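Local coordinates for protein arylmalonate decarboxylase (Bordetella bronchiseptica, PDB 3IXL) that catalyses the decarboxylation of 2-aryl-2-methylmalonate, with uptake of a proton, to 2-arylpropionate and carbon dioxide, at residues T8-P14 and P32-L38; V20-G24 and S212-F216; V69-T75 and L99-S105; E157-R161 and S188-L192. The protein carries 2 engineered substitutions. One frame throughout, in Å; residues are numbered along the deposited sequence.

Contact 1 (T8-P14 and P32-L38). With PAC (2-phenylacetic acid), chain C.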
loop_
_atom_site.group_PDB
_atom_site.type_symbol
_atom_site.label_atom_id
_atom_site.label_comp_id
_atom_site.label_asym_id
_atom_site.label_seq_id
_atom_site.Cartn_x
_atom_site.Cartn_y
_atom_site.Cartn_z
ATOM N N THR A 8 6.724 -18.272 -3.909
ATOM C CA THR A 8 5.622 -17.833 -3.068
ATOM C C THR A 8 5.928 -16.419 -2.584
ATOM O O THR A 8 7.066 -16.103 -2.252
ATOM C CB THR A 8 5.466 -18.786 -1.884
ATOM O OG1 THR A 8 5.174 -20.102 -2.382
ATOM C CG2 THR A 8 4.351 -18.359 -0.995
ATOM N N ILE A 9 4.919 -15.555 -2.589
ATOM C CA ILE A 9 5.089 -14.203 -2.060
ATOM C C ILE A 9 4.384 -14.116 -0.715
ATOM O O ILE A 9 3.192 -14.416 -0.621
ATOM C CB ILE A 9 4.560 -13.146 -3.048
ATOM C CG1 ILE A 9 5.468 -13.116 -4.285
ATOM C CG2 ILE A 9 4.486 -11.762 -2.378
ATOM C CD1 ILE A 9 4.916 -12.341 -5.453
ATOM N N GLY A 10 5.126 -13.735 0.320
ATOM C CA GLY A 10 4.582 -13.659 1.666
ATOM C C GLY A 10 4.161 -12.253 2.041
ATOM O O GLY A 10 4.867 -11.282 1.714
ATOM N N MET A 11 3.037 -12.146 2.746
ATOM C CA MET A 11 2.468 -10.841 3.121
ATOM C C MET A 11 2.089 -10.792 4.586
ATOM O O MET A 11 1.379 -11.668 5.068
ATOM C CB MET A 11 1.259 -10.534 2.240
ATOM C CG MET A 11 1.684 -10.298 0.806
ATOM S SD MET A 11 0.334 -9.863 -0.290
ATOM C CE MET A 11 1.283 -9.120 -1.630
ATOM N N ILE A 12 2.572 -9.774 5.287
ATOM C CA ILE A 12 2.176 -9.508 6.663
ATOM C C ILE A 12 1.025 -8.506 6.598
ATOM O O ILE A 12 1.191 -7.414 6.044
ATOM C CB ILE A 12 3.348 -8.942 7.490
ATOM C CG1 ILE A 12 4.553 -9.890 7.458
ATOM C CG2 ILE A 12 2.898 -8.702 8.935
ATOM C CD1 ILE A 12 5.825 -9.263 7.997
ATOM N N VAL A 13 -0.142 -8.889 7.119
ATOM C CA VAL A 13 -1.366 -8.093 6.946
ATOM C C VAL A 13 -1.949 -7.656 8.291
ATOM O O VAL A 13 -1.769 -8.351 9.280
ATOM C CB VAL A 13 -2.429 -8.864 6.107
ATOM C CG1 VAL A 13 -1.886 -9.203 4.716
ATOM C CG2 VAL A 13 -2.900 -10.141 6.820
ATOM N N PRO A 14 -2.601 -6.482 8.352
ATOM C CA PRO A 14 -3.206 -6.062 9.629
ATOM C C PRO A 14 -4.239 -6.986 10.325
ATOM O O PRO A 14 -4.124 -7.173 11.540
ATOM C CB PRO A 14 -3.789 -4.675 9.307
ATOM C CG PRO A 14 -2.908 -4.183 8.172
ATOM C CD PRO A 14 -2.678 -5.416 7.333
ATOM N N PRO A 32 1.034 -17.456 -6.434
ATOM C CA PRO A 32 0.707 -17.849 -5.060
ATOM C C PRO A 32 1.123 -16.802 -4.026
ATOM O O PRO A 32 2.272 -16.331 -4.015
ATOM C CB PRO A 32 1.512 -19.131 -4.865
ATOM C CG PRO A 32 2.732 -18.931 -5.737
ATOM C CD PRO A 32 2.294 -18.070 -6.901
ATOM N N PHE A 33 0.185 -16.451 -3.165
ATOM C CA PHE A 33 0.444 -15.547 -2.051
ATOM C C PHE A 33 0.095 -16.240 -0.754
ATOM O O PHE A 33 -0.893 -16.969 -0.696
ATOM C CB PHE A 33 -0.403 -14.276 -2.182
ATOM C CG PHE A 33 -0.087 -13.468 -3.401
ATOM C CD1 PHE A 33 -0.831 -13.636 -4.572
ATOM C CD2 PHE A 33 0.950 -12.540 -3.401
ATOM C CE1 PHE A 33 -0.540 -12.904 -5.717
ATOM C CE2 PHE A 33 1.245 -11.799 -4.549
ATOM C CZ PHE A 33 0.509 -11.986 -5.707
ATOM N N ILE A 34 0.904 -16.023 0.279
ATOM C CA ILE A 34 0.599 -16.505 1.618
ATOM C C ILE A 34 0.666 -15.329 2.565
ATOM O O ILE A 34 1.364 -14.347 2.279
ATOM C CB ILE A 34 1.540 -17.654 2.075
ATOM C CG1 ILE A 34 3.012 -17.220 2.040
ATOM C CG2 ILE A 34 1.287 -18.913 1.233
ATOM C CD1 ILE A 34 3.981 -18.230 2.674
ATOM N N ALA A 35 -0.068 -15.404 3.670
ATOM C CA ALA A 35 -0.183 -14.260 4.557
ATOM C C ALA A 35 -0.169 -14.664 6.007
ATOM O O ALA A 35 -0.428 -15.814 6.352
ATOM C CB ALA A 35 -1.424 -13.430 4.232
ATOM N N SER A 36 0.171 -13.696 6.840
ATOM C CA SER A 36 0.234 -13.878 8.273
ATOM C C SER A 36 -0.289 -12.586 8.898
ATOM O O SER A 36 0.117 -11.486 8.497
ATOM C CB SER A 36 1.671 -14.179 8.694
ATOM O OG SER A 36 1.720 -14.602 10.049
ATOM N N GLY A 37 -1.206 -12.719 9.855
ATOM C CA GLY A 37 -1.949 -11.578 10.391
ATOM C C GLY A 37 -1.480 -11.014 11.714
ATOM O O GLY A 37 -1.214 -11.761 12.659
ATOM N N LEU A 38 -1.426 -9.688 11.792
ATOM C CA LEU A 38 -0.938 -8.991 12.981
ATOM C C LEU A 38 -1.953 -8.873 14.099
ATOM O O LEU A 38 -1.569 -8.845 15.266
ATOM C CB LEU A 38 -0.475 -7.583 12.612
ATOM C CG LEU A 38 0.734 -7.516 11.691
ATOM C CD1 LEU A 38 0.881 -6.138 11.094
ATOM C CD2 LEU A 38 1.980 -7.859 12.478
HETATM C C1 PAC C . -2.923 1.134 5.711
HETATM C C2 PAC C . -3.888 0.459 6.668
HETATM C "C1'" PAC C . -4.488 -0.894 6.342
HETATM C "C2'" PAC C . -5.743 -1.154 6.902
HETATM C "C3'" PAC C . -6.387 -2.370 6.681
HETATM C "C4'" PAC C . -5.771 -3.340 5.897
HETATM C "C5'" PAC C . -4.516 -3.088 5.328
HETATM C "C6'" PAC C . -3.864 -1.872 5.553
HETATM O O1 PAC C . -2.609 0.642 4.591
HETATM O O2 PAC C . -2.456 2.236 6.116
#
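This is the strand pair of a beta-alpha-beta unit: strand 8-13, helix 23-27 and strand 33-37, with both strands running the same way. The axes of these short segments come within 4.6 Å at 23°, and each residue n of the first lies beside n+24 of the second. Six backbone hydrogen bonds follow the parallel pattern. Ile9, Met11 and Val13 use both N and O: Ile9 N donates to Pro32 O (3.1 Å), Met11 N to Ile34 O (2.8 Å) and Val13 N to Ser36 O (3.0 Å), while Ile9 O accepts from Ile34 N (2.9 Å), Met11 O from Ser36 N (3.0 Å) and Val13 O from Leu38 N (2.9 Å). The intervening Gly10 and Ile12 turn their backbone the other way and bond to strand 67-72 and, at Ile12, also to Met73 just beyond it, so strand 8-13 is satisfied along both edges. Strand 33-37 is outermost in the sheet within this chain. The hydroxyl of Ser36 is satisfied beyond the pair, by His58 ND1 and Arg61 NH1. On the face holding Ile9, Met11 and Phe33, the Met11 SD sits 5.1 Å from the centroid of the Phe33 ring, an oblique Met-aromatic contact, and Ile9 CB meets Phe33 CD2 at 3.7 Å. Beyond, in the ligand pocket, Pro14 CG lies 3.4 Å from phenylacetate C5'.

Contact 2 (V20-G24 and S212-F216); sequences VPADG and SPAGF
The ring of Phe216 meets Val20, Pro21, Asp23 and Gly24. Residues 212-216 are regular helix, with Phe216 N bonded to Ser212 O at 3.1 Å. Val20 and Pro21 are extended (psi 128° and 142°), Ala22 and Asp23 turn with psi near -25°, and Gly24 is helical (-62/-41), its N bonded to Pro21 O at 3.2 Å. The nearest CA pairs are Asp23 with Pro213 (6.6 Å) and Gly24 with Phe216 (6.7 Å). Phe216 is an m rotamer with chi2 92°, laying one ring face under Gly24, whose CA is 3.7 Å from the ring centroid, 30° off the normal, a CH-pi contact. A CB modelled on Gly24 would fall 2.6 Å from Phe216 CE2, so the approach depends on the missing side chain. Pro21, C-gamma exo, brings CB to 3.8 Å from Phe216 CE1, and Val20 CG1 reaches the ring edge, 4.4 Å from CZ. Asp23 is m with chi2 -6°, placing OD2 3.2 Å from OG of Ser212 and 3.5 Å from CD of Pro213. Ser212 is t, and one water joins the segments, accepting from Asp23 N (3.1 Å) and bonding to Ser212 OG (2.8 Å). Phe216 also meets Phe33 edge-to-face. Helix 211-222 follows a strand of the second sheet but returns to pack on the first sheet and its beta-alpha-beta crossover, consistent with the two-domain fold of the Asp/Glu racemase clan.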
loop_
_atom_site.group_PDB
_atom_site.type_symbol
_atom_site.label_atom_id
_atom_site.label_comp_id
_atom_site.label_asym_id
_atom_site.label_seq_id
_atom_site.Cartn_x
_atom_site.Cartn_y
_atom_site.Cartn_z
ATOM N N VAL A 20 -4.932 -13.303 2.669
ATOM C CA VAL A 20 -4.318 -12.653 1.524
ATOM C C VAL A 20 -5.283 -11.546 1.100
ATOM O O VAL A 20 -6.481 -11.796 0.920
ATOM C CB VAL A 20 -4.078 -13.647 0.358
ATOM C CG1 VAL A 20 -3.500 -12.919 -0.852
ATOM C CG2 VAL A 20 -3.143 -14.779 0.791
ATOM N N PRO A 21 -4.779 -10.311 0.966
ATOM C CA PRO A 21 -5.687 -9.252 0.524
ATOM C C PRO A 21 -6.353 -9.617 -0.804
ATOM O O PRO A 21 -5.725 -10.225 -1.679
ATOM C CB PRO A 21 -4.775 -8.025 0.400
ATOM C CG PRO A 21 -3.618 -8.314 1.325
ATOM C CD PRO A 21 -3.420 -9.812 1.240
ATOM N N ALA A 22 -7.631 -9.265 -0.933
ATOM C CA ALA A 22 -8.469 -9.728 -2.040
ATOM C C ALA A 22 -7.970 -9.320 -3.426
ATOM O O ALA A 22 -8.285 -9.972 -4.427
ATOM C CB ALA A 22 -9.906 -9.267 -1.833
ATOM N N ASP A 23 -7.186 -8.251 -3.498
ATOM C CA ASP A 23 -6.725 -7.777 -4.795
ATOM C C ASP A 23 -5.818 -8.764 -5.526
ATOM O O ASP A 23 -5.735 -8.734 -6.756
ATOM C CB ASP A 23 -6.014 -6.435 -4.652
ATOM C CG ASP A 23 -6.959 -5.297 -4.300
ATOM O OD1 ASP A 23 -8.201 -5.488 -4.262
ATOM O OD2 ASP A 23 -6.438 -4.202 -4.041
ATOM N N GLY A 24 -5.133 -9.632 -4.778
ATOM C CA GLY A 24 -4.142 -10.541 -5.378
ATOM C C GLY A 24 -4.736 -11.500 -6.394
ATOM O O GLY A 24 -4.137 -11.751 -7.446
ATOM N N SER A 212 -3.057 -0.979 -1.737
ATOM C CA SER A 212 -3.089 -2.439 -1.857
ATOM C C SER A 212 -2.531 -2.909 -3.209
ATOM O O SER A 212 -1.607 -3.717 -3.257
ATOM C CB SER A 212 -4.486 -2.985 -1.578
ATOM O OG SER A 212 -4.466 -4.396 -1.543
ATOM N N PRO A 213 -3.074 -2.392 -4.327
ATOM C CA PRO A 213 -2.528 -2.795 -5.620
ATOM C C PRO A 213 -1.027 -2.495 -5.753
ATOM O O PRO A 213 -0.281 -3.337 -6.256
ATOM C CB PRO A 213 -3.372 -1.991 -6.618
ATOM C CG PRO A 213 -4.667 -1.768 -5.877
ATOM C CD PRO A 213 -4.232 -1.488 -4.481
ATOM N N ALA A 214 -0.571 -1.334 -5.284
ATOM C CA ALA A 214 0.867 -1.031 -5.340
ATOM C C ALA A 214 1.667 -2.033 -4.511
ATOM O O ALA A 214 2.749 -2.439 -4.921
ATOM C CB ALA A 214 1.147 0.391 -4.869
ATOM N N GLY A 215 1.125 -2.442 -3.361
ATOM C CA GLY A 215 1.793 -3.456 -2.535
ATOM C C GLY A 215 2.017 -4.746 -3.308
ATOM O O GLY A 215 3.099 -5.340 -3.247
ATOM N N PHE A 216 0.996 -5.184 -4.042
ATOM C CA PHE A 216 1.136 -6.372 -4.883
ATOM C C PHE A 216 2.153 -6.175 -5.991
ATOM O O PHE A 216 3.011 -7.017 -6.199
ATOM C CB PHE A 216 -0.218 -6.794 -5.468
ATOM C CG PHE A 216 -1.067 -7.554 -4.498
ATOM C CD1 PHE A 216 -1.978 -6.898 -3.685
ATOM C CD2 PHE A 216 -0.911 -8.932 -4.363
ATOM C CE1 PHE A 216 -2.739 -7.600 -2.756
ATOM C CE2 PHE A 216 -1.666 -9.652 -3.440
ATOM C CZ PHE A 216 -2.575 -8.991 -2.633
HETATM O O HOH W 1 -6.671 -6.079 -1.359
#

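Contact 3 (V69-T75 and L99-S105); sequences VVSLMCT and LPCTTMS. Engineered in segment 69-75: Cys74 (natural residue Gly). With PAC (2-phenylacetic acid), chain C.
Part of the carboxylate end of the phenylacetate pocket is built here, with Ser76, Tyr126 and Gly189 completing it. Thr75 (chi1 -26°, between wells) gives the ligand's O1 two hydrogen bonds, from N (3.0 Å) and from OG1 (2.8 Å), consistent with the dioxyanion hole of this enzyme. The engineered Cys74 (natural Gly), chi1 t, brings SG to 3.5 Å from the ligand's C2 and occupies the N-cap position before helix 75-79. Strands 69-72 and 101-103 run at 21° with axes 4.4 Å apart, as the two strands of a beta-alpha-beta crossover whose connection is largely helix. The bridges are Val70-Cys101, Ser71-Thr102 and Leu72-Thr103. Val70 N donates to Pro100 O (3.0 Å), Thr102 N to Val70 O (2.9 Å), Leu72 N to Thr102 O (2.9 Å) and Met104 N to Leu72 O (2.8 Å). Met73 (-89/58) centres an inverse gamma turn, its Cys74 N to Leu72 O bond weak at 3.0 Å. Thr103, chi1 p, N-caps helix 104-114 through OG1 to Thr106 N, and OG1 also hydrogen-bonds Asn86 OD1. Met104 (t, t, m) points toward segment 69-75: its CE meets Met73 CE at 3.5 Å, and SD lies 3.1 Å from Thr75 OG1.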
loop_
_atom_site.group_PDB
_atom_site.type_symbol
_atom_site.label_atom_id
_atom_site.label_comp_id
_atom_site.label_asym_id
_atom_site.label_seq_id
_atom_site.Cartn_x
_atom_site.Cartn_y
_atom_site.Cartn_z
ATOM N N VAL A 69 9.790 -13.768 -0.951
ATOM C CA VAL A 69 9.864 -12.353 -0.577
ATOM C C VAL A 69 8.816 -12.111 0.501
ATOM O O VAL A 69 7.827 -12.855 0.589
ATOM C CB VAL A 69 9.580 -11.415 -1.772
ATOM C CG1 VAL A 69 10.540 -11.673 -2.934
ATOM C CG2 VAL A 69 8.184 -11.573 -2.234
ATOM N N VAL A 70 9.038 -11.101 1.338
ATOM C CA VAL A 70 8.063 -10.732 2.355
ATOM C C VAL A 70 7.753 -9.252 2.233
ATOM O O VAL A 70 8.676 -8.430 2.133
ATOM C CB VAL A 70 8.589 -11.030 3.768
ATOM C CG1 VAL A 70 7.641 -10.463 4.820
ATOM C CG2 VAL A 70 8.761 -12.553 3.954
ATOM N N SER A 71 6.463 -8.914 2.216
ATOM C CA SER A 71 6.031 -7.519 2.252
ATOM C C SER A 71 5.155 -7.251 3.456
ATOM O O SER A 71 4.214 -8.003 3.727
ATOM C CB SER A 71 5.248 -7.156 0.991
ATOM O OG SER A 71 4.755 -5.828 1.125
ATOM N N LEU A 72 5.457 -6.176 4.174
ATOM C CA LEU A 72 4.555 -5.672 5.195
ATOM C C LEU A 72 3.472 -4.873 4.477
ATOM O O LEU A 72 3.708 -3.744 4.024
ATOM C CB LEU A 72 5.300 -4.796 6.209
ATOM C CG LEU A 72 4.422 -4.085 7.243
ATOM C CD1 LEU A 72 3.591 -5.071 8.053
ATOM C CD2 LEU A 72 5.255 -3.237 8.190
ATOM N N MET A 73 2.290 -5.478 4.366
ATOM C CA MET A 73 1.196 -4.924 3.572
ATOM C C MET A 73 0.302 -3.976 4.379
ATOM O O MET A 73 -0.912 -4.182 4.506
ATOM C CB MET A 73 0.400 -6.049 2.915
ATOM C CG MET A 73 1.191 -6.765 1.829
ATOM S SD MET A 73 1.380 -5.814 0.303
ATOM C CE MET A 73 -0.289 -6.011 -0.351
ATOM N N CYS A 74 0.930 -2.933 4.919
ATOM C CA CYS A 74 0.218 -1.844 5.584
ATOM C C CYS A 74 1.014 -0.573 5.381
ATOM O O CYS A 74 2.202 -0.516 5.699
ATOM C CB CYS A 74 0.040 -2.107 7.078
ATOM S SG CYS A 74 -0.854 -0.763 7.917
ATOM N N THR A 75 0.363 0.440 4.817
ATOM C CA THR A 75 1.026 1.696 4.494
ATOM C C THR A 75 1.341 2.432 5.790
ATOM O O THR A 75 2.499 2.775 6.063
ATOM C CB THR A 75 0.142 2.595 3.584
ATOM O OG1 THR A 75 -0.766 1.793 2.810
ATOM C CG2 THR A 75 1.012 3.437 2.656
ATOM N N LEU A 99 15.742 -12.815 3.302
ATOM C CA LEU A 99 14.916 -12.688 2.101
ATOM C C LEU A 99 14.777 -11.245 1.654
ATOM O O LEU A 99 14.893 -10.345 2.474
ATOM C CB LEU A 99 13.497 -13.194 2.378
ATOM C CG LEU A 99 13.273 -14.675 2.689
ATOM C CD1 LEU A 99 11.787 -14.904 2.942
ATOM C CD2 LEU A 99 13.787 -15.565 1.556
ATOM N N PRO A 100 14.463 -11.026 0.368
ATOM C CA PRO A 100 14.049 -9.685 -0.067
ATOM C C PRO A 100 12.795 -9.289 0.706
ATOM O O PRO A 100 11.819 -10.055 0.747
ATOM C CB PRO A 100 13.700 -9.879 -1.542
ATOM C CG PRO A 100 14.408 -11.157 -1.945
ATOM C CD PRO A 100 14.443 -12.007 -0.734
ATOM N N CYS A 101 12.837 -8.130 1.348
ATOM C CA CYS A 101 11.714 -7.629 2.116
ATOM C C CYS A 101 11.355 -6.229 1.665
ATOM O O CYS A 101 12.202 -5.461 1.200
ATOM C CB CYS A 101 12.045 -7.613 3.603
ATOM S SG CYS A 101 12.207 -9.267 4.328
ATOM N N THR A 102 10.080 -5.903 1.811
ATOM C CA THR A 102 9.582 -4.589 1.441
ATOM C C THR A 102 8.382 -4.219 2.302
ATOM O O THR A 102 7.962 -4.995 3.163
ATOM C CB THR A 102 9.260 -4.528 -0.067
ATOM O OG1 THR A 102 9.000 -3.171 -0.439
ATOM C CG2 THR A 102 8.077 -5.448 -0.434
ATOM N N THR A 103 7.857 -3.015 2.099
ATOM C CA THR A 103 6.681 -2.539 2.830
ATOM C C THR A 103 5.754 -1.823 1.854
ATOM O O THR A 103 6.177 -1.384 0.775
ATOM C CB THR A 103 7.013 -1.513 3.925
ATOM O OG1 THR A 103 7.387 -0.266 3.320
ATOM C CG2 THR A 103 8.109 -2.009 4.885
ATOM N N MET A 104 4.490 -1.686 2.251
ATOM C CA MET A 104 3.517 -0.987 1.433
ATOM C C MET A 104 3.872 0.497 1.256
ATOM O O MET A 104 3.527 1.094 0.236
ATOM C CB MET A 104 2.116 -1.177 2.022
ATOM C CG MET A 104 0.968 -0.605 1.201
ATOM S SD MET A 104 -0.600 -1.201 1.863
ATOM C CE MET A 104 -0.681 -2.819 1.113
ATOM N N SER A 105 4.565 1.091 2.225
ATOM C CA SER A 105 5.045 2.466 2.022
ATOM C C SER A 105 6.123 2.545 0.945
ATOM O O SER A 105 6.105 3.453 0.110
ATOM C CB SER A 105 5.558 3.074 3.322
ATOM O OG SER A 105 4.474 3.417 4.167
HETATM C C1 PAC C . -2.923 1.134 5.711
HETATM C C2 PAC C . -3.888 0.459 6.668
HETATM C "C1'" PAC C . -4.488 -0.894 6.342
HETATM C "C2'" PAC C . -5.743 -1.154 6.902
HETATM C "C3'" PAC C . -6.387 -2.370 6.681
HETATM C "C4'" PAC C . -5.771 -3.340 5.897
HETATM C "C5'" PAC C . -4.516 -3.088 5.328
HETATM C "C6'" PAC C . -3.864 -1.872 5.553
HETATM O O1 PAC C . -2.609 0.642 4.591
HETATM O O2 PAC C . -2.456 2.236 6.116
#

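Contact 4 (E157-R161 and S188-L192); sequences EAMAR and SGGLL. Engineered in segment 188-192: Ser188 (natural residue Cys). With PAC (2-phenylacetic acid), chain C.
Ser188, an engineered residue (natural Cys), has a positive phi (134/119), uncommon for a residue with a side chain. Its t rotamer points OG at Met159 SD, 3.1 Å away, while OG also accepts from Gly190 N (3.2 Å, 161°), which makes an ST turn. The same residues form a type I beta turn, Ser188 to Leu191, closed by a weak Leu191 N to Ser188 O bond of 3.3 Å. This turn follows strand 183-187 and borders the ligand: Gly189 N donates to phenylacetate O1 at 2.8 Å and 179°, and Gly190 CA lies 3.5 Å from its C3', where a modelled CB would clash. Against it packs the end of helix 156-160, with CA distances of 5.3 Å for Met159-Gly190 and 5.2 Å for Ala160-Leu191. Met159 (m, t, t) sets CB 4.1 Å from Leu191 CD2. No direct hydrogen bond crosses; a water donates to Met159 O (2.7 Å) and accepts from Leu192 N (2.8 Å), and Ala160 O meets Leu192 CD1 at 3.5 Å.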
loop_
_atom_site.group_PDB
_atom_site.type_symbol
_atom_site.label_atom_id
_atom_site.label_comp_id
_atom_site.label_asym_id
_atom_site.label_seq_id
_atom_site.Cartn_x
_atom_site.Cartn_y
_atom_site.Cartn_z
ATOM N N GLU A 157 -12.325 -3.275 9.245
ATOM C CA GLU A 157 -13.516 -3.733 8.512
ATOM C C GLU A 157 -14.283 -2.602 7.828
ATOM O O GLU A 157 -14.802 -2.773 6.716
ATOM C CB GLU A 157 -14.459 -4.524 9.430
ATOM C CG GLU A 157 -14.384 -6.035 9.273
ATOM C CD GLU A 157 -12.965 -6.563 9.247
ATOM O OE1 GLU A 157 -12.235 -6.384 10.250
ATOM O OE2 GLU A 157 -12.585 -7.160 8.219
ATOM N N ALA A 158 -14.354 -1.449 8.490
ATOM C CA ALA A 158 -15.054 -0.296 7.943
ATOM C C ALA A 158 -14.444 0.141 6.610
ATOM O O ALA A 158 -15.161 0.572 5.705
ATOM C CB ALA A 158 -15.056 0.859 8.939
ATOM N N MET A 159 -13.126 0.024 6.484
ATOM C CA MET A 159 -12.473 0.434 5.241
ATOM C C MET A 159 -12.867 -0.454 4.055
ATOM O O MET A 159 -13.050 0.044 2.940
ATOM C CB MET A 159 -10.957 0.516 5.411
ATOM C CG MET A 159 -10.481 1.825 6.057
ATOM S SD MET A 159 -8.759 1.699 6.469
ATOM C CE MET A 159 -8.595 3.068 7.595
ATOM N N ALA A 160 -13.030 -1.752 4.301
ATOM C CA ALA A 160 -13.441 -2.685 3.248
ATOM C C ALA A 160 -14.869 -2.434 2.750
ATOM O O ALA A 160 -15.246 -2.905 1.676
ATOM C CB ALA A 160 -13.287 -4.130 3.721
ATOM N N ARG A 161 -15.654 -1.693 3.529
ATOM C CA ARG A 161 -17.053 -1.424 3.178
ATOM C C ARG A 161 -17.240 -0.212 2.267
ATOM O O ARG A 161 -18.334 -0.003 1.744
ATOM C CB ARG A 161 -17.912 -1.270 4.437
ATOM C CG ARG A 161 -18.040 -2.553 5.239
ATOM C CD ARG A 161 -19.204 -2.502 6.225
ATOM N NE ARG A 161 -18.988 -1.563 7.328
ATOM C CZ ARG A 161 -18.373 -1.863 8.474
ATOM N NH1 ARG A 161 -17.882 -3.083 8.679
ATOM N NH2 ARG A 161 -18.238 -0.938 9.416
ATOM N N SER A 188 -4.407 3.493 1.794
ATOM C CA SER A 188 -4.915 2.504 2.758
ATOM C C SER A 188 -5.136 1.206 2.038
ATOM O O SER A 188 -5.953 1.119 1.115
ATOM C CB SER A 188 -6.189 2.884 3.499
ATOM O OG SER A 188 -6.483 1.834 4.415
ATOM N N GLY A 189 -4.415 0.191 2.501
ATOM C CA GLY A 189 -4.521 -1.153 1.973
ATOM C C GLY A 189 -5.788 -1.846 2.410
ATOM O O GLY A 189 -6.004 -3.006 2.064
ATOM N N GLY A 190 -6.632 -1.151 3.166
ATOM C CA GLY A 190 -7.907 -1.722 3.608
ATOM C C GLY A 190 -9.035 -1.423 2.649
ATOM O O GLY A 190 -10.114 -1.995 2.763
ATOM N N LEU A 191 -8.769 -0.536 1.702
ATOM C CA LEU A 191 -9.753 -0.130 0.709
ATOM C C LEU A 191 -9.745 -1.072 -0.479
ATOM O O LEU A 191 -8.692 -1.588 -0.871
ATOM C CB LEU A 191 -9.446 1.291 0.233
ATOM C CG LEU A 191 -9.498 2.396 1.293
ATOM C CD1 LEU A 191 -8.960 3.695 0.719
ATOM C CD2 LEU A 191 -10.915 2.576 1.818
ATOM N N LEU A 192 -10.926 -1.285 -1.052
ATOM C CA LEU A 192 -11.071 -2.086 -2.262
ATOM C C LEU A 192 -11.190 -1.130 -3.436
ATOM O O LEU A 192 -12.258 -0.597 -3.731
ATOM C CB LEU A 192 -12.272 -3.039 -2.150
ATOM C CG LEU A 192 -12.097 -4.114 -1.073
ATOM C CD1 LEU A 192 -13.423 -4.768 -0.699
ATOM C CD2 LEU A 192 -11.072 -5.167 -1.500
HETATM C C1 PAC C . -2.923 1.134 5.711
HETATM C C2 PAC C . -3.888 0.459 6.668
HETATM C "C1'" PAC C . -4.488 -0.894 6.342
HETATM C "C2'" PAC C . -5.743 -1.154 6.902
HETATM C "C3'" PAC C . -6.387 -2.370 6.681
HETATM C "C4'" PAC C . -5.771 -3.340 5.897
HETATM C "C5'" PAC C . -4.516 -3.088 5.328
HETATM C "C6'" PAC C . -3.864 -1.872 5.553
HETATM O O1 PAC C . -2.609 0.642 4.591
HETATM O O2 PAC C . -2.456 2.236 6.116
HETATM O O HOH W 2 -13.210 -0.281 0.215
#

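Overall arrangement
The chain holds two four-stranded parallel sheets, and the phenylacetate lies where their ends face each other. Contacts 1 and 3, centres about 9 Å apart, are strand pairs of the first sheet, joined because strands 8-13 and 67-72 are neighbours. Contact 4, in the half of the second sheet, has its centre about 17 Å from that of contact 1 and about 18 Å from that of contact 3, across the chain's centre from the latter. Contact 2 brings the helix after strand 208-210 back onto the first half: its segments alternate with those of contact 1 along the sequence, bracket contacts 3 and 4, and touch all three. The pocket thus draws on residues distant in sequence.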